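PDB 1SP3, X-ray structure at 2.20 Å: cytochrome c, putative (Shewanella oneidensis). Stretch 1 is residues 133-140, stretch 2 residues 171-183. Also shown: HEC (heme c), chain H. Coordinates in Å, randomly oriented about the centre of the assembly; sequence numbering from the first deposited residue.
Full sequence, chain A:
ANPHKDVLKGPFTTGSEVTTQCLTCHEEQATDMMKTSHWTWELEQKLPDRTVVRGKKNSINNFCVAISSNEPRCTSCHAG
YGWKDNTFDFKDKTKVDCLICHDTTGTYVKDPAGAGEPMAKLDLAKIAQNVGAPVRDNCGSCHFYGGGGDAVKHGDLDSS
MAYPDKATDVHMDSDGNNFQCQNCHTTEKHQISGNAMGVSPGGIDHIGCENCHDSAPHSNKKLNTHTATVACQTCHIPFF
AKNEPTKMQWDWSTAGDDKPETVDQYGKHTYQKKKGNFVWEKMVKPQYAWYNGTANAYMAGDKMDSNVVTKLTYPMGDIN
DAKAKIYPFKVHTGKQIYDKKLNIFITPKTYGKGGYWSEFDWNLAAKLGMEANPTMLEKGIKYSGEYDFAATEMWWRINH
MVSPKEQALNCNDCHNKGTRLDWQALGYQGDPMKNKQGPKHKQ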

ATOM      1  N   ALA A 133       1.587  23.518  -5.154  1.00 31.08           N
ATOM      2  CA  ALA A 133       1.887  22.638  -4.039  1.00 30.54           C
ATOM      3  C   ALA A 133       0.863  21.513  -4.090  1.00 29.60           C
ATOM      4  O   ALA A 133      -0.309  21.759  -4.464  1.00 29.32           O
ATOM      5  CB  ALA A 133       1.855  23.431  -2.730  1.00 30.07           C
ATOM      6  N   PRO A 134       1.322  20.277  -3.852  1.00 27.99           N
ATOM      7  CA  PRO A 134       0.405  19.110  -3.805  1.00 27.44           C
ATOM      8  C   PRO A 134      -0.655  19.309  -2.700  1.00 27.60           C
ATOM      9  O   PRO A 134      -0.319  19.836  -1.580  1.00 29.05           O
ATOM     10  CB  PRO A 134       1.312  17.928  -3.354  1.00 27.12           C
ATOM     11  CG  PRO A 134       2.859  18.412  -3.876  1.00 25.23           C
ATOM     12  CD  PRO A 134       2.741  19.931  -3.613  1.00 26.36           C
ATOM     13  N   VAL A 135      -1.869  18.827  -2.966  1.00 27.58           N
ATOM     14  CA  VAL A 135      -2.908  18.647  -1.925  1.00 26.10           C
ATOM     15  C   VAL A 135      -3.274  17.190  -1.797  1.00 27.47           C
ATOM     16  O   VAL A 135      -2.757  16.343  -2.573  1.00 28.75           O
ATOM     17  CB  VAL A 135      -4.144  19.467  -2.260  1.00 26.48           C
ATOM     18  CG1 VAL A 135      -3.745  20.917  -2.306  1.00 24.70           C
ATOM     19  CG2 VAL A 135      -4.872  18.973  -3.590  1.00 24.45           C
ATOM     20  N   ARG A 136      -4.140  16.841  -0.843  1.00 27.71           N
ATOM     21  CA  ARG A 136      -4.478  15.408  -0.693  1.00 28.28           C
ATOM     22  C   ARG A 136      -4.805  14.708  -2.008  1.00 28.53           C
ATOM     23  O   ARG A 136      -4.364  13.543  -2.281  1.00 28.54           O
ATOM     24  CB  ARG A 136      -5.581  15.216   0.326  1.00 27.39           C
ATOM     25  CG  ARG A 136      -5.190  15.672   1.756  1.00 25.54           C
ATOM     26  CD  ARG A 136      -6.376  15.543   2.738  1.00 30.63           C
ATOM     27  NE  ARG A 136      -7.565  16.292   2.289  1.00 30.25           N
ATOM     28  CZ  ARG A 136      -7.857  17.574   2.609  1.00 35.19           C
ATOM     29  NH1 ARG A 136      -7.022  18.262   3.391  1.00 30.70           N
ATOM     30  NH2 ARG A 136      -8.977  18.180   2.110  1.00 30.36           N
ATOM     31  N   ASP A 137      -5.517  15.411  -2.877  1.00 30.65           N
ATOM     32  CA  ASP A 137      -5.962  14.759  -4.125  1.00 32.61           C
ATOM     33  C   ASP A 137      -4.802  14.413  -5.074  1.00 31.02           C
ATOM     34  O   ASP A 137      -4.928  13.538  -5.935  1.00 32.81           O
ATOM     35  CB  ASP A 137      -7.058  15.582  -4.823  1.00 34.51           C
ATOM     36  CG  ASP A 137      -8.120  14.693  -5.503  1.00 42.47           C
ATOM     37  OD1 ASP A 137      -8.481  13.602  -4.960  1.00 47.73           O
ATOM     38  OD2 ASP A 137      -8.640  14.967  -6.623  1.00 54.35           O
ATOM     39  N   ASN A 138      -3.661  15.099  -4.960  1.00 28.93           N
ATOM     40  CA  ASN A 138      -2.549  14.725  -5.809  1.00 28.19           C
ATOM     41  C   ASN A 138      -1.971  13.377  -5.326  1.00 27.73           C
ATOM     42  O   ASN A 138      -1.777  12.476  -6.129  1.00 27.64           O
ATOM     43  CB  ASN A 138      -1.478  15.799  -5.840  1.00 28.56           C
ATOM     44  CG  ASN A 138      -1.976  17.111  -6.404  1.00 31.08           C
ATOM     45  OD1 ASN A 138      -2.268  18.073  -5.644  1.00 31.12           O
ATOM     46  ND2 ASN A 138      -2.033  17.194  -7.746  1.00 29.11           N
ATOM     47  N   CYS A 139      -1.689  13.245  -4.025  1.00 26.58           N
ATOM     48  CA  CYS A 139      -1.143  11.998  -3.489  1.00 26.54           C
ATOM     49  C   CYS A 139      -2.116  10.903  -3.813  1.00 27.18           C
ATOM     50  O   CYS A 139      -1.700   9.871  -4.207  1.00 26.89           O
ATOM     51  CB  CYS A 139      -0.908  12.068  -1.960  1.00 24.24           C
ATOM     52  SG  CYS A 139       0.042  13.554  -1.599  1.00 26.81           S
ATOM     53  N   GLY A 140      -3.419  11.193  -3.650  1.00 27.72           N
ATOM     54  CA  GLY A 140      -4.505  10.261  -3.840  1.00 26.93           C
ATOM     55  C   GLY A 140      -4.713   9.730  -5.248  1.00 28.03           C
ATOM     56  O   GLY A 140      -5.334   8.714  -5.373  1.00 25.99           O
ATOM     57  N   HIS A 171      -7.664  14.677  11.265  1.00 29.74           N
ATOM     58  CA  HIS A 171      -6.522  15.491  10.893  1.00 28.21           C
ATOM     59  C   HIS A 171      -6.732  16.068   9.516  1.00 29.44           C
ATOM     60  O   HIS A 171      -6.459  17.245   9.304  1.00 30.13           O
ATOM     61  CB  HIS A 171      -5.235  14.634  10.961  1.00 28.07           C
ATOM     62  CG  HIS A 171      -4.959  14.113  12.333  1.00 23.61           C
ATOM     63  ND1 HIS A 171      -5.155  12.796  12.697  1.00 21.79           N
ATOM     64  CD2 HIS A 171      -4.564  14.754  13.457  1.00 22.30           C
ATOM     65  CE1 HIS A 171      -4.816  12.628  13.964  1.00 24.98           C
ATOM     66  NE2 HIS A 171      -4.435  13.804  14.448  1.00 25.19           N
ATOM     67  N   MET A 172      -7.274  15.266   8.592  1.00 28.43           N
ATOM     68  CA  MET A 172      -7.516  15.731   7.225  1.00 29.97           C
ATOM     69  C   MET A 172      -8.866  16.472   6.932  1.00 30.86           C
ATOM     70  O   MET A 172      -9.031  17.128   5.887  1.00 28.47           O
ATOM     71  CB  MET A 172      -7.347  14.543   6.247  1.00 29.03           C
ATOM     72  CG  MET A 172      -5.811  14.126   6.204  1.00 30.66           C
ATOM     73  SD  MET A 172      -5.555  12.770   5.036  1.00 34.95           S
ATOM     74  CE  MET A 172      -5.325  11.387   6.166  1.00 34.76           C
ATOM     75  N   ASP A 173      -9.817  16.272   7.822  1.00 31.81           N
ATOM     76  CA  ASP A 173     -11.114  16.983   7.891  1.00 33.77           C
ATOM     77  C   ASP A 173     -11.084  18.374   7.249  1.00 34.23           C
ATOM     78  O   ASP A 173     -10.439  19.261   7.754  1.00 31.47           O
ATOM     79  CB  ASP A 173     -11.454  17.139   9.339  1.00 33.30           C
ATOM     80  CG  ASP A 173     -12.698  17.992   9.576  1.00 37.54           C
ATOM     81  OD1 ASP A 173     -13.586  18.249   8.643  1.00 33.91           O
ATOM     82  OD2 ASP A 173     -12.858  18.384  10.758  1.00 37.55           O
ATOM     83  N   SER A 174     -11.681  18.496   6.062  1.00 36.56           N
ATOM     84  CA  SER A 174     -11.435  19.697   5.286  1.00 40.27           C
ATOM     85  C   SER A 174     -12.125  20.911   5.920  1.00 41.62           C
ATOM     86  O   SER A 174     -11.675  22.010   5.703  1.00 44.04           O
ATOM     87  CB  SER A 174     -11.850  19.516   3.841  1.00 39.39           C
ATOM     88  OG  SER A 174     -13.046  18.825   3.828  1.00 39.10           O
ATOM     89  N   ASP A 175     -13.120  20.696   6.771  1.00 43.74           N
ATOM     90  CA  ASP A 175     -13.759  21.783   7.503  1.00 45.98           C
ATOM     91  C   ASP A 175     -13.106  22.091   8.819  1.00 46.06           C
ATOM     92  O   ASP A 175     -13.496  23.094   9.469  1.00 47.19           O
ATOM     93  CB  ASP A 175     -15.244  21.489   7.783  1.00 46.74           C
ATOM     94  CG  ASP A 175     -16.083  21.433   6.511  1.00 50.28           C
ATOM     95  OD1 ASP A 175     -15.728  22.124   5.542  1.00 50.92           O
ATOM     96  OD2 ASP A 175     -17.120  20.718   6.391  1.00 56.61           O
ATOM     97  N   GLY A 176     -12.145  21.254   9.236  1.00 44.21           N
ATOM     98  CA  GLY A 176     -11.459  21.452  10.486  1.00 41.48           C
ATOM     99  C   GLY A 176      -9.963  21.602  10.329  1.00 40.79           C
ATOM    100  O   GLY A 176      -9.455  22.589   9.736  1.00 41.70           O
ATOM    101  N   ASN A 177      -9.222  20.653  10.891  1.00 38.89           N
ATOM    102  CA  ASN A 177      -7.759  20.763  10.785  1.00 37.55           C
ATOM    103  C   ASN A 177      -7.274  20.788   9.330  1.00 34.16           C
ATOM    104  O   ASN A 177      -6.258  21.409   9.089  1.00 31.85           O
ATOM    105  CB  ASN A 177      -6.980  19.709  11.580  1.00 37.66           C
ATOM    106  CG  ASN A 177      -7.135  19.847  13.071  1.00 43.34           C
ATOM    107  OD1 ASN A 177      -7.068  20.947  13.638  1.00 48.33           O
ATOM    108  ND2 ASN A 177      -7.336  18.713  13.729  1.00 42.92           N
ATOM    109  N   ASN A 178      -7.982  20.129   8.397  1.00 32.04           N
ATOM    110  CA  ASN A 178      -7.687  20.266   7.004  1.00 31.87           C
ATOM    111  C   ASN A 178      -6.210  19.987   6.624  1.00 31.26           C
ATOM    112  O   ASN A 178      -5.576  20.710   5.786  1.00 28.24           O
ATOM    113  CB  ASN A 178      -8.071  21.695   6.573  1.00 32.53           C
ATOM    114  CG  ASN A 178      -8.013  21.863   5.089  1.00 37.83           C
ATOM    115  OD1 ASN A 178      -7.752  22.975   4.595  1.00 40.74           O
ATOM    116  ND2 ASN A 178      -8.225  20.764   4.354  1.00 34.94           N
ATOM    117  N   PHE A 179      -5.619  18.984   7.256  1.00 29.37           N
ATOM    118  CA  PHE A 179      -4.205  18.736   6.935  1.00 29.81           C
ATOM    119  C   PHE A 179      -4.060  18.245   5.494  1.00 28.84           C
ATOM    120  O   PHE A 179      -4.882  17.443   5.041  1.00 26.90           O
ATOM    121  CB  PHE A 179      -3.619  17.639   7.801  1.00 28.91           C
ATOM    122  CG  PHE A 179      -3.251  18.051   9.183  1.00 31.21           C
ATOM    123  CD1 PHE A 179      -3.530  19.335   9.675  1.00 35.17           C
ATOM    124  CD2 PHE A 179      -2.653  17.116  10.025  1.00 32.00           C
ATOM    125  CE1 PHE A 179      -3.206  19.668  10.966  1.00 35.99           C
ATOM    126  CE2 PHE A 179      -2.343  17.433  11.298  1.00 34.33           C
ATOM    127  CZ  PHE A 179      -2.595  18.743  11.764  1.00 35.34           C
ATOM    128  N   GLN A 180      -3.020  18.691   4.800  1.00 28.34           N
ATOM    129  CA  GLN A 180      -2.588  17.987   3.566  1.00 29.19           C
ATOM    130  C   GLN A 180      -1.683  16.862   3.995  1.00 29.89           C
ATOM    131  O   GLN A 180      -1.191  16.942   5.128  1.00 32.56           O
ATOM    132  CB  GLN A 180      -1.772  18.943   2.653  1.00 28.39           C
ATOM    133  CG  GLN A 180      -2.588  20.270   2.326  1.00 30.45           C
ATOM    134  CD  GLN A 180      -3.986  19.979   1.780  1.00 31.99           C
ATOM    135  OE1 GLN A 180      -4.233  18.944   1.096  1.00 31.19           O
ATOM    136  NE2 GLN A 180      -4.894  20.886   2.032  1.00 33.19           N
ATOM    137  N   CYS A 181      -1.354  15.891   3.110  1.00 28.59           N
ATOM    138  CA  CYS A 181      -0.595  14.743   3.517  1.00 28.41           C
ATOM    139  C   CYS A 181       0.767  15.116   4.047  1.00 29.88           C
ATOM    140  O   CYS A 181       1.189  14.539   5.062  1.00 27.90           O
ATOM    141  CB  CYS A 181      -0.390  13.788   2.347  1.00 29.26           C
ATOM    142  SG  CYS A 181      -1.860  13.345   1.430  1.00 27.04           S
ATOM    143  N   GLN A 182       1.439  16.077   3.357  1.00 29.09           N
ATOM    144  CA  GLN A 182       2.759  16.544   3.774  1.00 30.51           C
ATOM    145  C   GLN A 182       2.742  17.352   5.059  1.00 30.42           C
ATOM    146  O   GLN A 182       3.800  17.619   5.564  1.00 31.23           O
ATOM    147  CB  GLN A 182       3.507  17.355   2.690  1.00 29.47           C
ATOM    148  CG  GLN A 182       2.821  18.717   2.382  1.00 28.61           C
ATOM    149  CD  GLN A 182       1.778  18.671   1.260  1.00 30.99           C
ATOM    150  OE1 GLN A 182       1.012  17.688   1.106  1.00 32.08           O
ATOM    151  NE2 GLN A 182       1.769  19.710   0.444  1.00 30.39           N
ATOM    152  N   ASN A 183       1.592  17.775   5.580  1.00 30.90           N
ATOM    153  CA  ASN A 183       1.603  18.361   6.929  1.00 32.54           C
ATOM    154  C   ASN A 183       2.148  17.308   7.935  1.00 32.34           C
ATOM    155  O   ASN A 183       2.826  17.649   8.913  1.00 32.07           O
ATOM    156  CB  ASN A 183       0.199  18.692   7.310  1.00 33.71           C
ATOM    157  CG  ASN A 183      -0.185  20.093   6.986  1.00 40.22           C
ATOM    158  OD1 ASN A 183       0.085  20.981   7.812  1.00 51.06           O
ATOM    159  ND2 ASN A 183      -0.877  20.331   5.838  1.00 40.43           N
TER
HETATM  160 FE   HEC H 806      -3.596  14.257  16.122  1.00 32.24          FE
HETATM  161  CHA HEC H 806      -6.384  15.962  17.061  1.00 35.07           C
HETATM  162  CHB HEC H 806      -4.761  11.434  17.694  1.00 24.78           C
HETATM  163  CHC HEC H 806      -1.131  12.392  14.683  1.00 26.57           C
HETATM  164  CHD HEC H 806      -2.004  17.098  15.301  1.00 27.62           C
HETATM  165  NA  HEC H 806      -5.268  13.783  17.145  1.00 27.29           N
HETATM  166  C1A HEC H 806      -6.279  14.636  17.436  1.00 35.01           C
HETATM  167  C2A HEC H 806      -7.254  13.954  18.210  1.00 34.45           C
HETATM  168  C3A HEC H 806      -6.821  12.706  18.395  1.00 29.30           C
HETATM  169  C4A HEC H 806      -5.554  12.586  17.749  1.00 30.50           C
HETATM  170  CMA HEC H 806      -7.552  11.573  19.157  1.00 25.52           C
HETATM  171  CAA HEC H 806      -8.546  14.653  18.726  1.00 31.63           C
HETATM  172  CBA HEC H 806      -9.690  14.417  17.772  1.00 39.37           C
HETATM  173  CGA HEC H 806     -10.963  15.060  18.341  1.00 43.12           C
HETATM  174  O1A HEC H 806     -11.044  16.300  18.245  1.00 45.38           O
HETATM  175  O2A HEC H 806     -11.864  14.325  18.842  1.00 43.07           O
HETATM  176  NB  HEC H 806      -3.013  12.271  16.194  1.00 27.64           N
HETATM  177  C1B HEC H 806      -3.703  11.283  16.832  1.00 23.64           C
HETATM  178  C2B HEC H 806      -3.092  10.048  16.481  1.00 25.76           C
HETATM  179  C3B HEC H 806      -2.098  10.304  15.617  1.00 27.16           C
HETATM  180  C4B HEC H 806      -2.038  11.725  15.440  1.00 27.49           C
HETATM  181  CMB HEC H 806      -3.510   8.677  17.040  1.00 26.18           C
HETATM  182  CAB HEC H 806      -1.161   9.284  14.915  1.00 24.34           C
HETATM  183  CBB HEC H 806      -1.678   8.439  13.996  1.00 17.65           C
HETATM  184  NC  HEC H 806      -1.845  14.631  15.220  1.00 26.77           N
HETATM  185  C1C HEC H 806      -0.985  13.740  14.656  1.00 28.06           C
HETATM  186  C2C HEC H 806       0.097  14.468  14.055  1.00 27.80           C
HETATM  187  C3C HEC H 806      -0.175  15.808  14.193  1.00 29.28           C
HETATM  188  C4C HEC H 806      -1.409  15.908  14.916  1.00 29.34           C
HETATM  189  CMC HEC H 806       1.275  13.774  13.352  1.00 17.78           C
HETATM  190  CAC HEC H 806       0.692  17.062  13.788  1.00 29.43           C
HETATM  191  CBC HEC H 806       1.440  17.107  12.644  1.00 32.44           C
HETATM  192  ND  HEC H 806      -4.124  16.257  16.161  1.00 31.13           N
HETATM  193  C1D HEC H 806      -3.291  17.280  15.743  1.00 31.53           C
HETATM  194  C2D HEC H 806      -3.997  18.555  15.876  1.00 31.65           C
HETATM  195  C3D HEC H 806      -5.363  18.155  16.430  1.00 35.80           C
HETATM  196  C4D HEC H 806      -5.336  16.712  16.584  1.00 32.53           C
HETATM  197  CMD HEC H 806      -3.480  19.971  15.520  1.00 29.59           C
HETATM  198  CAD HEC H 806      -6.567  19.011  16.821  1.00 32.01           C
HETATM  199  CBD HEC H 806      -6.161  19.392  18.253  1.00 44.43           C
HETATM  200  CGD HEC H 806      -7.114  20.458  18.739  1.00 50.56           C
HETATM  201  O1D HEC H 806      -6.619  21.332  19.526  1.00 56.18           O
HETATM  202  O2D HEC H 806      -8.330  20.420  18.330  1.00 51.92           O

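Three hydrogen bonds carry this contact, and each pairs a side chain of one stretch with the backbone of the other. The shortest runs from R136 NH1 to F179 O at 2.8 Å. The arginine's CA-to-CB bond points sideways, but its m, t, m rotamer brings the guanidinium across to stretch 2, where F179 O lies at the guanidinium edge, near its plane, as an arginine N-H donor requires. NH2 and NE are satisfied elsewhere in the structure, so the charged group can be buried without leaving donors idle.

The other two bonds come from glutamines that use opposite ends of the amide. Q180 OE1 accepts from R136 N at 2.9 Å, meeting a backbone NH in the first turn of the helix, where no preceding helical carbonyl serves it. Q182 NE2 donates to P134 O at 2.9 Å, nearly straight at 170°, capturing a carbonyl of the loop before that helix. Both side chains start sideways and bring their ends nearer; a long, flexible amide suits that reach. Within stretch 1, V135 N donates to N138 OD1 at 2.8 Å, tying the loop to the helix start.

R136 is also the center of the packing, with 151 Å² covered by stretch 2. Q180 OE1 lies over one face of its guanidinium and M172 O over the opposite face; the latter is 3.4 Å from R136 NH1, at an angle too poor for a hydrogen bond. The aliphatic part is used as well, with R136 CD 3.7 Å from M172 SD.

Farther along, C139 and C181 both point toward the opposing stretch and bring SG to SG at 3.6 Å, an apolar contact and not a disulfide, since each cysteine is covalently bonded to a group elsewhere in the structure.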